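Local coordinates for protein isoaspartyl dipeptidase (Fervidobacterium islandicum, PDB 7CDH) that probably hydrolyses isoaspartyl (beta-aspartyl) dipeptides as a zinc-dependent metallopeptidase of the M38 family, an activity thought to serve protein repair, at residues Pro55-Pro60 and Ser308-Thr313; Tyr130-Val135 and Leu173-Asp178; Pro167-Ile172 and Leu206-Glu211; Tyr312-Val317 and Leu328-Thr333. All coordinates share one frame; numbering follows the deposited sequence.

Contact 1. Residues Pro55-Pro60 and Ser308-Thr313; sequences PGLIDP and SAVWYT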
loop_
_atom_site.group_PDB
_atom_site.type_symbol
_atom_site.label_atom_id
_atom_site.label_comp_id
_atom_site.label_asym_id
_atom_site.label_seq_id
_atom_site.Cartn_x
_atom_site.Cartn_y
_atom_site.Cartn_z
ATOM N N PRO A 55 -29.617 -39.330 -8.995
ATOM C CA PRO A 55 -28.767 -38.217 -9.387
ATOM C C PRO A 55 -27.527 -38.260 -8.480
ATOM O O PRO A 55 -27.665 -38.654 -7.344
ATOM C CB PRO A 55 -29.616 -36.977 -9.109
ATOM C CG PRO A 55 -31.008 -37.517 -8.769
ATOM C CD PRO A 55 -30.772 -38.890 -8.203
ATOM N N GLY A 56 -26.350 -37.876 -8.994
ATOM C CA GLY A 56 -25.138 -37.789 -8.163
ATOM C C GLY A 56 -25.389 -36.859 -6.987
ATOM O O GLY A 56 -26.069 -35.837 -7.173
ATOM N N LEU A 57 -24.913 -37.231 -5.810
ATOM C CA LEU A 57 -25.075 -36.444 -4.578
ATOM C C LEU A 57 -24.166 -35.203 -4.631
ATOM O O LEU A 57 -23.027 -35.260 -5.178
ATOM C CB LEU A 57 -24.669 -37.337 -3.409
ATOM C CG LEU A 57 -25.404 -38.663 -3.285
ATOM C CD1 LEU A 57 -24.939 -39.418 -2.040
ATOM C CD2 LEU A 57 -26.891 -38.413 -3.207
ATOM N N ILE A 58 -24.687 -34.107 -4.101
ATOM C CA ILE A 58 -24.037 -32.772 -4.018
ATOM C C ILE A 58 -23.812 -32.495 -2.531
ATOM O O ILE A 58 -24.807 -32.490 -1.796
ATOM C CB ILE A 58 -24.952 -31.724 -4.658
ATOM C CG1 ILE A 58 -25.291 -32.089 -6.106
ATOM C CG2 ILE A 58 -24.354 -30.341 -4.530
ATOM C CD1 ILE A 58 -26.432 -31.261 -6.689
ATOM N N ASP A 59 -22.547 -32.425 -2.099
ATOM C CA ASP A 59 -22.132 -32.081 -0.714
ATOM C C ASP A 59 -21.756 -30.600 -0.722
ATOM O O ASP A 59 -20.705 -30.228 -1.215
ATOM C CB ASP A 59 -20.990 -32.996 -0.290
ATOM C CG ASP A 59 -20.652 -32.941 1.191
ATOM O OD1 ASP A 59 -21.156 -32.013 1.890
ATOM O OD2 ASP A 59 -19.869 -33.832 1.649
ATOM N N PRO A 60 -22.617 -29.681 -0.242
ATOM C CA PRO A 60 -22.329 -28.245 -0.365
ATOM C C PRO A 60 -21.397 -27.633 0.698
ATOM O O PRO A 60 -21.308 -26.422 0.805
ATOM C CB PRO A 60 -23.737 -27.671 -0.173
ATOM C CG PRO A 60 -24.316 -28.584 0.898
ATOM C CD PRO A 60 -23.889 -29.969 0.450
ATOM N N SER A 308 -18.470 -39.631 3.260
ATOM C CA SER A 308 -19.300 -40.853 3.452
ATOM C C SER A 308 -20.540 -40.525 4.312
ATOM O O SER A 308 -21.592 -41.206 4.153
ATOM C CB SER A 308 -18.490 -42.002 4.021
ATOM O OG SER A 308 -18.294 -41.858 5.422
ATOM N N ALA A 309 -20.479 -39.483 5.135
ATOM C CA ALA A 309 -21.626 -39.105 5.976
ATOM C C ALA A 309 -22.890 -38.853 5.133
ATOM O O ALA A 309 -23.985 -38.957 5.696
ATOM C CB ALA A 309 -21.290 -37.899 6.800
ATOM N N VAL A 310 -22.786 -38.515 3.855
ATOM C CA VAL A 310 -23.978 -38.020 3.124
ATOM C C VAL A 310 -24.895 -39.218 2.820
ATOM O O VAL A 310 -26.109 -39.168 3.140
ATOM C CB VAL A 310 -23.593 -37.230 1.867
ATOM C CG1 VAL A 310 -24.777 -37.107 0.921
ATOM C CG2 VAL A 310 -23.070 -35.844 2.238
ATOM N N TRP A 311 -24.342 -40.263 2.227
ATOM C CA TRP A 311 -25.125 -41.452 1.839
ATOM C C TRP A 311 -25.506 -42.220 3.109
ATOM O O TRP A 311 -26.633 -42.755 3.201
ATOM C CB TRP A 311 -24.345 -42.286 0.833
ATOM C CG TRP A 311 -25.102 -43.473 0.340
ATOM C CD1 TRP A 311 -24.734 -44.774 0.483
ATOM C CD2 TRP A 311 -26.371 -43.472 -0.331
ATOM N NE1 TRP A 311 -25.662 -45.581 -0.092
ATOM C CE2 TRP A 311 -26.675 -44.816 -0.608
ATOM C CE3 TRP A 311 -27.251 -42.476 -0.764
ATOM C CZ2 TRP A 311 -27.840 -45.195 -1.279
ATOM C CZ3 TRP A 311 -28.408 -42.846 -1.409
ATOM C CH2 TRP A 311 -28.698 -44.188 -1.664
ATOM N N TYR A 312 -24.639 -42.202 4.103
ATOM C CA TYR A 312 -24.937 -42.805 5.417
ATOM C C TYR A 312 -26.220 -42.174 5.973
ATOM O O TYR A 312 -27.076 -42.924 6.486
ATOM C CB TYR A 312 -23.749 -42.630 6.359
ATOM C CG TYR A 312 -23.936 -43.244 7.722
ATOM C CD1 TYR A 312 -23.804 -44.604 7.932
ATOM C CD2 TYR A 312 -24.258 -42.462 8.806
ATOM C CE1 TYR A 312 -23.960 -45.161 9.189
ATOM C CE2 TYR A 312 -24.432 -42.996 10.064
ATOM C CZ TYR A 312 -24.276 -44.351 10.258
ATOM O OH TYR A 312 -24.447 -44.848 11.512
ATOM N N THR A 313 -26.314 -40.843 5.927
ATOM C CA THR A 313 -27.408 -40.057 6.568
ATOM C C THR A 313 -28.700 -40.329 5.784
ATOM O O THR A 313 -29.691 -40.609 6.417
ATOM C CB THR A 313 -27.052 -38.570 6.755
ATOM O OG1 THR A 313 -25.965 -38.503 7.693
ATOM C CG2 THR A 313 -28.200 -37.735 7.286
#
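Leu57 and Val310 run alongside each other with opposite headings where strand 57-59 passes the first turn of helix 309-318, the CD1 methyl of Leu57 lying 3.8 Å from Val310 CG1. Leu57 CD1 also lies 4.0 Å from Trp311 CE3; here the leucine is roughly perpendicular to the tryptophan side chain, and the methyl approaches the ring obliquely. The turn of the indole is fixed from beyond the contact, where Trp311 NE1 hydrogen-bonds to Phe362 O. Two residues along the strand, Asp59 holds CG anti to its backbone N (chi1 -168°), and the carboxylate passes Val310 at a slant, with Asp59 OD2 3.8 Å from Val310 CG2. Val310 therefore divides its branches, CG1 to the leucine and CG2 to the flank of the acid. Strand 51-59 leads directly to the metal ligands His61 and His63, the HxH motif after the first barrel strand of amidohydrolases. Asp59 OD2 is hydrogen-bonded to Ser284 OG, next in sequence to the zinc ligand Asp285. Strand and helix meet here by van der Waals contact, without a hydrogen bond between the segments, while the buried carboxylate bonds outside them, an arrangement consistent with a second-shell link between two ligand-bearing parts of the zinc site.

Contact 2. Residues Tyr130-Val135 and Leu173-Asp178; sequences YRVPPV and LRIVAD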
loop_
_atom_site.group_PDB
_atom_site.type_symbol
_atom_site.label_atom_id
_atom_site.label_comp_id
_atom_site.label_asym_id
_atom_site.label_seq_id
_atom_site.Cartn_x
_atom_site.Cartn_y
_atom_site.Cartn_z
ATOM N N TYR A 130 -13.841 -18.312 8.233
ATOM C CA TYR A 130 -14.582 -17.979 9.467
ATOM C C TYR A 130 -14.502 -16.479 9.721
ATOM O O TYR A 130 -15.503 -15.878 10.071
ATOM C CB TYR A 130 -14.012 -18.664 10.704
ATOM C CG TYR A 130 -14.597 -20.000 11.089
ATOM C CD1 TYR A 130 -15.061 -20.923 10.160
ATOM C CD2 TYR A 130 -14.619 -20.369 12.431
ATOM C CE1 TYR A 130 -15.551 -22.166 10.546
ATOM C CE2 TYR A 130 -15.135 -21.591 12.838
ATOM C CZ TYR A 130 -15.585 -22.498 11.894
ATOM O OH TYR A 130 -16.045 -23.711 12.349
ATOM N N ARG A 131 -13.306 -15.912 9.609
ATOM C CA ARG A 131 -13.015 -14.579 10.164
ATOM C C ARG A 131 -13.642 -13.486 9.307
ATOM O O ARG A 131 -13.590 -13.556 8.090
ATOM C CB ARG A 131 -11.517 -14.350 10.230
ATOM C CG ARG A 131 -11.161 -12.990 10.800
ATOM C CD ARG A 131 -9.720 -13.012 11.209
ATOM N NE ARG A 131 -9.347 -11.774 11.840
ATOM C CZ ARG A 131 -9.028 -10.661 11.204
ATOM N NH1 ARG A 131 -9.039 -10.611 9.877
ATOM N NH2 ARG A 131 -8.715 -9.599 11.929
ATOM N N VAL A 132 -14.191 -12.489 9.973
ATOM C CA VAL A 132 -14.581 -11.179 9.387
ATOM C C VAL A 132 -13.538 -10.165 9.852
ATOM O O VAL A 132 -13.223 -10.155 11.047
ATOM C CB VAL A 132 -16.001 -10.832 9.864
ATOM C CG1 VAL A 132 -16.326 -9.379 9.618
ATOM C CG2 VAL A 132 -17.023 -11.764 9.230
ATOM N N PRO A 133 -12.921 -9.324 8.980
ATOM C CA PRO A 133 -13.199 -9.238 7.548
ATOM C C PRO A 133 -12.602 -10.402 6.754
ATOM O O PRO A 133 -11.528 -10.896 7.085
ATOM C CB PRO A 133 -12.460 -7.943 7.103
ATOM C CG PRO A 133 -11.315 -7.804 8.042
ATOM C CD PRO A 133 -11.800 -8.422 9.349
ATOM N N PRO A 134 -13.271 -10.871 5.685
ATOM C CA PRO A 134 -12.924 -12.147 5.077
ATOM C C PRO A 134 -11.704 -12.051 4.162
ATOM O O PRO A 134 -11.579 -11.028 3.534
ATOM C CB PRO A 134 -14.185 -12.502 4.278
ATOM C CG PRO A 134 -14.753 -11.177 3.909
ATOM C CD PRO A 134 -14.469 -10.281 5.100
ATOM N N VAL A 135 -10.879 -13.105 4.142
ATOM C CA VAL A 135 -9.721 -13.273 3.222
ATOM C C VAL A 135 -10.302 -13.292 1.810
ATOM O O VAL A 135 -11.437 -13.762 1.649
ATOM C CB VAL A 135 -8.948 -14.583 3.485
ATOM C CG1 VAL A 135 -8.194 -14.545 4.794
ATOM C CG2 VAL A 135 -9.871 -15.830 3.416
ATOM N N LEU A 173 -23.751 -7.098 6.917
ATOM C CA LEU A 173 -24.611 -6.533 5.842
ATOM C C LEU A 173 -23.745 -6.147 4.634
ATOM O O LEU A 173 -24.180 -6.422 3.474
ATOM C CB LEU A 173 -25.390 -5.309 6.340
ATOM C CG LEU A 173 -26.637 -5.601 7.169
ATOM C CD1 LEU A 173 -27.219 -4.306 7.712
ATOM C CD2 LEU A 173 -27.669 -6.364 6.351
ATOM N N ARG A 174 -22.587 -5.516 4.877
ATOM C CA ARG A 174 -21.710 -5.111 3.775
ATOM C C ARG A 174 -21.306 -6.371 2.983
ATOM O O ARG A 174 -21.443 -6.346 1.733
ATOM C CB ARG A 174 -20.527 -4.331 4.329
ATOM C CG ARG A 174 -19.468 -3.966 3.288
ATOM C CD ARG A 174 -19.914 -3.078 2.141
ATOM N NE ARG A 174 -20.935 -2.123 2.540
ATOM C CZ ARG A 174 -20.717 -1.051 3.291
ATOM N NH1 ARG A 174 -19.493 -0.775 3.724
ATOM N NH2 ARG A 174 -21.736 -0.265 3.602
ATOM N N ILE A 175 -20.900 -7.446 3.674
ATOM C CA ILE A 175 -20.444 -8.725 3.058
ATOM C C ILE A 175 -21.614 -9.357 2.293
ATOM O O ILE A 175 -21.417 -9.747 1.139
ATOM C CB ILE A 175 -19.858 -9.672 4.128
ATOM C CG1 ILE A 175 -18.515 -9.159 4.648
ATOM C CG2 ILE A 175 -19.750 -11.112 3.612
ATOM C CD1 ILE A 175 -18.262 -9.582 6.075
ATOM N N VAL A 176 -22.799 -9.416 2.889
ATOM C CA VAL A 176 -23.964 -10.028 2.195
ATOM C C VAL A 176 -24.299 -9.177 0.964
ATOM O O VAL A 176 -24.522 -9.759 -0.092
ATOM C CB VAL A 176 -25.175 -10.195 3.122
ATOM C CG1 VAL A 176 -26.391 -10.658 2.353
ATOM C CG2 VAL A 176 -24.881 -11.154 4.255
ATOM N N ALA A 177 -24.351 -7.853 1.084
ATOM C CA ALA A 177 -24.668 -6.979 -0.076
ATOM C C ALA A 177 -23.612 -7.130 -1.176
ATOM O O ALA A 177 -23.982 -7.138 -2.353
ATOM C CB ALA A 177 -24.814 -5.541 0.337
ATOM N N ASP A 178 -22.343 -7.279 -0.818
ATOM C CA ASP A 178 -21.245 -7.402 -1.813
ATOM C C ASP A 178 -21.381 -8.743 -2.546
ATOM O O ASP A 178 -21.286 -8.767 -3.769
ATOM C CB ASP A 178 -19.888 -7.157 -1.157
ATOM C CG ASP A 178 -19.624 -5.678 -0.845
ATOM O OD1 ASP A 178 -20.531 -4.823 -1.153
ATOM O OD2 ASP A 178 -18.507 -5.365 -0.274
#
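Ile175 reaches from helix 169-186 to Val132 and Pro134, and its terminal methyl CD1 carries the whole apolar contact. Both branches of Val132 flank that methyl, CG1 and CG2 of Val132 each 4.0 Å from Ile175 CD1, with the two side chains set aslant. Pro134 and Ile175 meet end-on, ring carbon Pro134 CD 4.0 Å from Ile175 CD1. The isoleucine points its CG1 branch away from its own carbonyl carbon (chi1 -71°), and the extended chain beyond carries the methyl across to the loop. Pro133, the residue between the two that touch, follows a cis peptide bond. Ile157 of strand 151-159 and Ile141 of helix 141-147 add to the apolar surroundings. Polar interactions run outward instead. Val132 O is hydrogen-bonded to Ser165 OG, and the charged neighbours of the contact serve the assembly: Arg131 pairs in a salt bridge with Asp178 of one neighbouring subunit, while Asp178 here does the same with Arg131 of another. Arg174 meets Glu171 and the Ser165 carbonyl of that latter subunit. Between the two segments the contact is made through carbon; loop and helix each carry one partner of the reciprocal intersubunit pairing, so the packing is consistent with setting both in place for assembly.

Contact 3. Residues Pro167-Ile172 and Leu206-Glu211; sequences PTLEEI and LFDIIE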
loop_
_atom_site.group_PDB
_atom_site.type_symbol
_atom_site.label_atom_id
_atom_site.label_comp_id
_atom_site.label_asym_id
_atom_site.label_seq_id
_atom_site.Cartn_x
_atom_site.Cartn_y
_atom_site.Cartn_z
ATOM N N PRO A 167 -18.143 -10.558 14.611
ATOM C CA PRO A 167 -18.541 -9.565 13.619
ATOM C C PRO A 167 -19.814 -8.825 14.023
ATOM O O PRO A 167 -20.699 -9.431 14.610
ATOM C CB PRO A 167 -18.864 -10.412 12.382
ATOM C CG PRO A 167 -19.330 -11.736 12.977
ATOM C CD PRO A 167 -18.413 -11.932 14.172
ATOM N N THR A 168 -19.892 -7.547 13.674
ATOM C CA THR A 168 -21.097 -6.696 13.880
ATOM C C THR A 168 -22.110 -6.954 12.766
ATOM O O THR A 168 -21.718 -7.452 11.704
ATOM C CB THR A 168 -20.730 -5.214 13.886
ATOM O OG1 THR A 168 -20.253 -4.828 12.589
ATOM C CG2 THR A 168 -19.708 -4.909 14.958
ATOM N N LEU A 169 -23.337 -6.503 12.959
ATOM C CA LEU A 169 -24.415 -6.609 11.949
ATOM C C LEU A 169 -24.035 -5.800 10.705
ATOM O O LEU A 169 -24.256 -6.287 9.585
ATOM C CB LEU A 169 -25.728 -6.112 12.562
ATOM C CG LEU A 169 -26.910 -6.080 11.590
ATOM C CD1 LEU A 169 -27.123 -7.447 10.958
ATOM C CD2 LEU A 169 -28.170 -5.592 12.291
ATOM N N GLU A 170 -23.507 -4.598 10.896
ATOM C CA GLU A 170 -23.050 -3.711 9.800
ATOM C C GLU A 170 -21.999 -4.436 8.954
ATOM O O GLU A 170 -22.134 -4.395 7.709
ATOM C CB GLU A 170 -22.563 -2.378 10.369
ATOM C CG GLU A 170 -23.723 -1.486 10.825
ATOM C CD GLU A 170 -23.339 -0.183 11.532
ATOM O OE1 GLU A 170 -22.132 -0.010 11.874
ATOM O OE2 GLU A 170 -24.250 0.667 11.753
ATOM N N GLU A 171 -21.004 -5.081 9.577
ATOM C CA GLU A 171 -19.938 -5.795 8.828
ATOM C C GLU A 171 -20.593 -6.913 8.008
ATOM O O GLU A 171 -20.301 -6.996 6.791
ATOM C CB GLU A 171 -18.879 -6.370 9.763
ATOM C CG GLU A 171 -18.019 -5.346 10.470
ATOM C CD GLU A 171 -16.991 -5.976 11.412
ATOM O OE1 GLU A 171 -17.406 -6.731 12.312
ATOM O OE2 GLU A 171 -15.760 -5.735 11.218
ATOM N N ILE A 172 -21.448 -7.732 8.638
ATOM C CA ILE A 172 -22.242 -8.793 7.931
ATOM C C ILE A 172 -22.996 -8.182 6.733
ATOM O O ILE A 172 -22.930 -8.763 5.655
ATOM C CB ILE A 172 -23.234 -9.524 8.859
ATOM C CG1 ILE A 172 -22.550 -10.238 10.027
ATOM C CG2 ILE A 172 -24.060 -10.506 8.046
ATOM C CD1 ILE A 172 -21.331 -11.030 9.590
ATOM N N LEU A 206 -29.526 -13.174 10.864
ATOM C CA LEU A 206 -30.179 -13.580 9.586
ATOM C C LEU A 206 -31.593 -12.983 9.533
ATOM O O LEU A 206 -31.976 -12.434 8.463
ATOM C CB LEU A 206 -30.155 -15.101 9.412
ATOM C CG LEU A 206 -28.866 -15.665 8.808
ATOM C CD1 LEU A 206 -27.672 -15.431 9.708
ATOM C CD2 LEU A 206 -28.992 -17.152 8.540
ATOM N N PHE A 207 -32.303 -13.016 10.656
ATOM C CA PHE A 207 -33.643 -12.406 10.819
ATOM C C PHE A 207 -33.502 -10.888 10.709
ATOM O O PHE A 207 -34.373 -10.270 10.027
ATOM C CB PHE A 207 -34.296 -12.866 12.126
ATOM C CG PHE A 207 -34.789 -14.293 12.075
ATOM C CD1 PHE A 207 -35.778 -14.666 11.183
ATOM C CD2 PHE A 207 -34.271 -15.262 12.913
ATOM C CE1 PHE A 207 -36.229 -15.975 11.131
ATOM C CE2 PHE A 207 -34.733 -16.565 12.866
ATOM C CZ PHE A 207 -35.694 -16.925 11.958
ATOM N N ASP A 208 -32.439 -10.314 11.295
ATOM C CA ASP A 208 -32.174 -8.849 11.251
ATOM C C ASP A 208 -31.977 -8.397 9.797
ATOM O O ASP A 208 -32.577 -7.384 9.394
ATOM C CB ASP A 208 -30.967 -8.436 12.090
ATOM C CG ASP A 208 -31.139 -8.562 13.596
ATOM O OD1 ASP A 208 -32.306 -8.661 14.069
ATOM O OD2 ASP A 208 -30.088 -8.587 14.285
ATOM N N ILE A 209 -31.252 -9.164 8.995
ATOM C CA ILE A 209 -31.016 -8.797 7.570
ATOM C C ILE A 209 -32.361 -8.734 6.816
ATOM O O ILE A 209 -32.586 -7.755 6.075
ATOM C CB ILE A 209 -30.015 -9.776 6.925
ATOM C CG1 ILE A 209 -28.636 -9.692 7.583
ATOM C CG2 ILE A 209 -29.945 -9.529 5.440
ATOM C CD1 ILE A 209 -27.775 -10.910 7.353
ATOM N N ILE A 210 -33.202 -9.762 6.905
ATOM C CA ILE A 210 -34.438 -9.832 6.074
ATOM C C ILE A 210 -35.509 -8.860 6.608
ATOM O O ILE A 210 -36.276 -8.326 5.788
ATOM C CB ILE A 210 -34.965 -11.265 5.985
ATOM C CG1 ILE A 210 -35.399 -11.802 7.354
ATOM C CG2 ILE A 210 -33.928 -12.144 5.296
ATOM C CD1 ILE A 210 -36.175 -13.093 7.269
ATOM N N GLU A 211 -35.545 -8.593 7.910
ATOM C CA GLU A 211 -36.573 -7.707 8.505
ATOM C C GLU A 211 -36.212 -6.250 8.222
ATOM O O GLU A 211 -37.122 -5.490 7.922
ATOM C CB GLU A 211 -36.753 -8.015 9.993
ATOM C CG GLU A 211 -37.564 -9.284 10.210
ATOM C CD GLU A 211 -37.411 -9.984 11.549
ATOM O OE1 GLU A 211 -36.754 -9.429 12.459
ATOM O OE2 GLU A 211 -37.952 -11.094 11.679
#
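Glu171 OE1 is gripped by Thr168 N within the chain and by a salt bridge from Arg174 NH2 of a neighbouring subunit, at the start of the helix whose Leu169 and Ile172 pack on Asp208 and Ile209. The bond from Thr168 N is 2.9 Å long to Glu171 OE1, nearly straight (167°), and uses the lone pair turned away from the other carboxylate oxygen. In return Glu171 N donates to Thr168 OG1 over 3.1 Å. The pair makes a capping box, with Thr168 as N-cap of helix 169-186, one of the helices that follow the strands of the amidohydrolase barrel; its partner here, helix 204-212, comes after the next strand, 191-196. Between these two neighbours, Leu169 sends CG anti to the backbone N (chi1 176°), so that its forked end straddles the aspartate's CH2: Leu169 CD2 lies 4.0 Å and CD1 4.1 Å from Asp208 CB. The two side chains pass at a slant, and it is the methylene of the acid that does most of the touching. Deeper in, the side chain of Ile172 lies roughly perpendicular to that of Ile209, CG2 of Ile172 being 3.8 Å from CD1 of Ile209. Tyr205, one turn before Ile209, packs against both Leu169 and Ile172 and hydrogen-bonds through OH to Pro167 O.

Contact 4. Residues Tyr312-Val317 and Leu328-Thr333; sequences YTIRKV and LKISTT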
loop_
_atom_site.group_PDB
_atom_site.type_symbol
_atom_site.label_atom_id
_atom_site.label_comp_id
_atom_site.label_asym_id
_atom_site.label_seq_id
_atom_site.Cartn_x
_atom_site.Cartn_y
_atom_site.Cartn_z
ATOM N N TYR A 312 -24.639 -42.202 4.103
ATOM C CA TYR A 312 -24.937 -42.805 5.417
ATOM C C TYR A 312 -26.220 -42.174 5.973
ATOM O O TYR A 312 -27.076 -42.924 6.486
ATOM C CB TYR A 312 -23.749 -42.630 6.359
ATOM C CG TYR A 312 -23.936 -43.244 7.722
ATOM C CD1 TYR A 312 -23.804 -44.604 7.932
ATOM C CD2 TYR A 312 -24.258 -42.462 8.806
ATOM C CE1 TYR A 312 -23.960 -45.161 9.189
ATOM C CE2 TYR A 312 -24.432 -42.996 10.064
ATOM C CZ TYR A 312 -24.276 -44.351 10.258
ATOM O OH TYR A 312 -24.447 -44.848 11.512
ATOM N N THR A 313 -26.314 -40.843 5.927
ATOM C CA THR A 313 -27.408 -40.057 6.568
ATOM C C THR A 313 -28.700 -40.329 5.784
ATOM O O THR A 313 -29.691 -40.609 6.417
ATOM C CB THR A 313 -27.052 -38.570 6.755
ATOM O OG1 THR A 313 -25.965 -38.503 7.693
ATOM C CG2 THR A 313 -28.200 -37.735 7.286
ATOM N N ILE A 314 -28.641 -40.376 4.463
ATOM C CA ILE A 314 -29.798 -40.737 3.604
ATOM C C ILE A 314 -30.306 -42.149 3.981
ATOM O O ILE A 314 -31.537 -42.327 4.129
ATOM C CB ILE A 314 -29.412 -40.612 2.128
ATOM C CG1 ILE A 314 -29.209 -39.149 1.742
ATOM C CG2 ILE A 314 -30.442 -41.284 1.224
ATOM C CD1 ILE A 314 -28.502 -38.980 0.417
ATOM N N ARG A 315 -29.409 -43.111 4.163
ATOM C CA ARG A 315 -29.762 -44.498 4.539
ATOM C C ARG A 315 -30.417 -44.500 5.928
ATOM O O ARG A 315 -31.367 -45.283 6.118
ATOM C CB ARG A 315 -28.542 -45.413 4.478
ATOM C CG ARG A 315 -28.168 -45.811 3.061
ATOM C CD ARG A 315 -27.056 -46.823 3.030
ATOM N NE ARG A 315 -27.573 -48.122 3.419
ATOM C CZ ARG A 315 -26.919 -49.284 3.300
ATOM N NH1 ARG A 315 -25.695 -49.320 2.800
ATOM N NH2 ARG A 315 -27.504 -50.412 3.680
ATOM N N LYS A 316 -29.998 -43.646 6.861
ATOM C CA LYS A 316 -30.620 -43.644 8.209
ATOM C C LYS A 316 -32.042 -43.081 8.136
ATOM O O LYS A 316 -32.883 -43.503 8.950
ATOM C CB LYS A 316 -29.780 -42.888 9.239
ATOM C CG LYS A 316 -28.582 -43.655 9.785
ATOM C CD LYS A 316 -28.857 -45.073 10.227
ATOM C CE LYS A 316 -27.847 -45.567 11.245
ATOM N NZ LYS A 316 -27.575 -47.022 11.123
ATOM N N VAL A 317 -32.322 -42.174 7.206
ATOM C CA VAL A 317 -33.674 -41.558 7.092
ATOM C C VAL A 317 -34.630 -42.577 6.426
ATOM O O VAL A 317 -35.759 -42.730 6.917
ATOM C CB VAL A 317 -33.613 -40.192 6.380
ATOM C CG1 VAL A 317 -35.003 -39.552 6.247
ATOM C CG2 VAL A 317 -32.684 -39.246 7.118
ATOM N N LEU A 328 -33.966 -37.794 -1.078
ATOM C CA LEU A 328 -32.910 -37.398 -2.015
ATOM C C LEU A 328 -32.868 -35.885 -2.209
ATOM O O LEU A 328 -31.850 -35.392 -2.691
ATOM C CB LEU A 328 -33.182 -38.077 -3.350
ATOM C CG LEU A 328 -32.679 -39.504 -3.433
ATOM C CD1 LEU A 328 -33.017 -40.067 -4.810
ATOM C CD2 LEU A 328 -31.185 -39.563 -3.164
ATOM N N LYS A 329 -33.947 -35.185 -1.911
ATOM C CA LYS A 329 -34.037 -33.729 -2.127
ATOM C C LYS A 329 -32.900 -33.034 -1.381
ATOM O O LYS A 329 -32.459 -31.997 -1.885
ATOM C CB LYS A 329 -35.379 -33.183 -1.639
ATOM C CG LYS A 329 -36.560 -33.550 -2.515
ATOM C CD LYS A 329 -37.854 -33.056 -1.918
ATOM C CE LYS A 329 -39.042 -33.273 -2.820
ATOM N NZ LYS A 329 -40.181 -32.472 -2.327
ATOM N N ILE A 330 -32.471 -33.576 -0.237
ATOM C CA ILE A 330 -31.529 -32.894 0.698
ATOM C C ILE A 330 -30.094 -32.859 0.136
ATOM O O ILE A 330 -29.263 -32.085 0.656
ATOM C CB ILE A 330 -31.553 -33.559 2.080
ATOM C CG1 ILE A 330 -31.068 -35.000 2.037
ATOM C CG2 ILE A 330 -32.916 -33.415 2.720
ATOM C CD1 ILE A 330 -31.229 -35.700 3.371
ATOM N N SER A 331 -29.818 -33.705 -0.841
ATOM C CA SER A 331 -28.487 -33.937 -1.437
ATOM C C SER A 331 -28.561 -33.839 -2.953
ATOM O O SER A 331 -27.533 -34.023 -3.563
ATOM C CB SER A 331 -27.916 -35.257 -1.009
ATOM O OG SER A 331 -27.728 -35.247 0.391
ATOM N N THR A 332 -29.690 -33.471 -3.537
ATOM C CA THR A 332 -29.781 -33.329 -5.001
ATOM C C THR A 332 -30.532 -32.033 -5.304
ATOM O O THR A 332 -29.907 -31.033 -5.615
ATOM C CB THR A 332 -30.349 -34.619 -5.632
ATOM O OG1 THR A 332 -31.725 -34.866 -5.298
ATOM C CG2 THR A 332 -29.543 -35.845 -5.255
ATOM N N THR A 333 -31.847 -32.040 -5.211
ATOM C CA THR A 333 -32.679 -30.895 -5.659
ATOM C C THR A 333 -32.317 -29.667 -4.827
ATOM O O THR A 333 -32.207 -28.621 -5.429
ATOM C CB THR A 333 -34.169 -31.250 -5.540
ATOM O OG1 THR A 333 -34.253 -32.450 -6.301
ATOM C CG2 THR A 333 -35.094 -30.173 -6.061
#
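Leu328 begins the second segment beside Ile314, the helix residue that carries this contact. The side chain of Leu328 sets out away from the helix but bends back until CD2 lies 4.5 Å from Ile314 CD1, a loose approach. The carbonyl of Leu328 ties the turn together: Ser331 N reaches Leu328 O at 3.2 Å from one face of its plane, and Thr332 OG1 donates to the same oxygen at 2.7 Å from the other, standing 59° out of the carbonyl plane. Lys329 forms a salt bridge with Asp278. Ile330 points to the helix, placing CD1 4.3 Å from Ile314 CG1, and it also packs on Ile268 of helix 264-273 and Ile282. In the TIM-barrel architecture of this family the turn bridges strands 280-283 and 51-59, probably the last and first of the barrel: the backbone of Ile330 bonds to Ile282 and that of Ser331 to Ile58. Ser331 turns its hydroxyl beside its own backbone N (chi1 -63°), and Ile314 CD1 rests against it, 3.8 Å from Ser331 OG and 4.0 Å from CB. Leu57 of the first strand touches both Ile314 and Ser331. Thr332 follows as N-cap residue of helix 333-339, though its hydroxyl makes no capping bond and is directed back to the Leu328 carbonyl.

From the N terminus, segment 55-60, at the end of strand 51-59, is met first; contact 1 closes its loop only at 308-313, some 250 residues later, joining the first barrel strand to helix 309-318. Contacts 2 and 3 are nested inside that loop and cross each other, their segments alternating along the chain, with adjoining pieces of helix 169-186 used by both: one ties this helix back to the loop after strand 122-127, the other forward to helix 204-212. They touch through Leu173 and Ile209. Contact 4 starts on the helix where contact 1 ends and closes a short loop of ten residues. It meets contact 1 again at Ile58 N and Ser331 O, 2.9 Å apart, whereas contacts 2 and 3 lie 28 to 31 Å away, centre to centre.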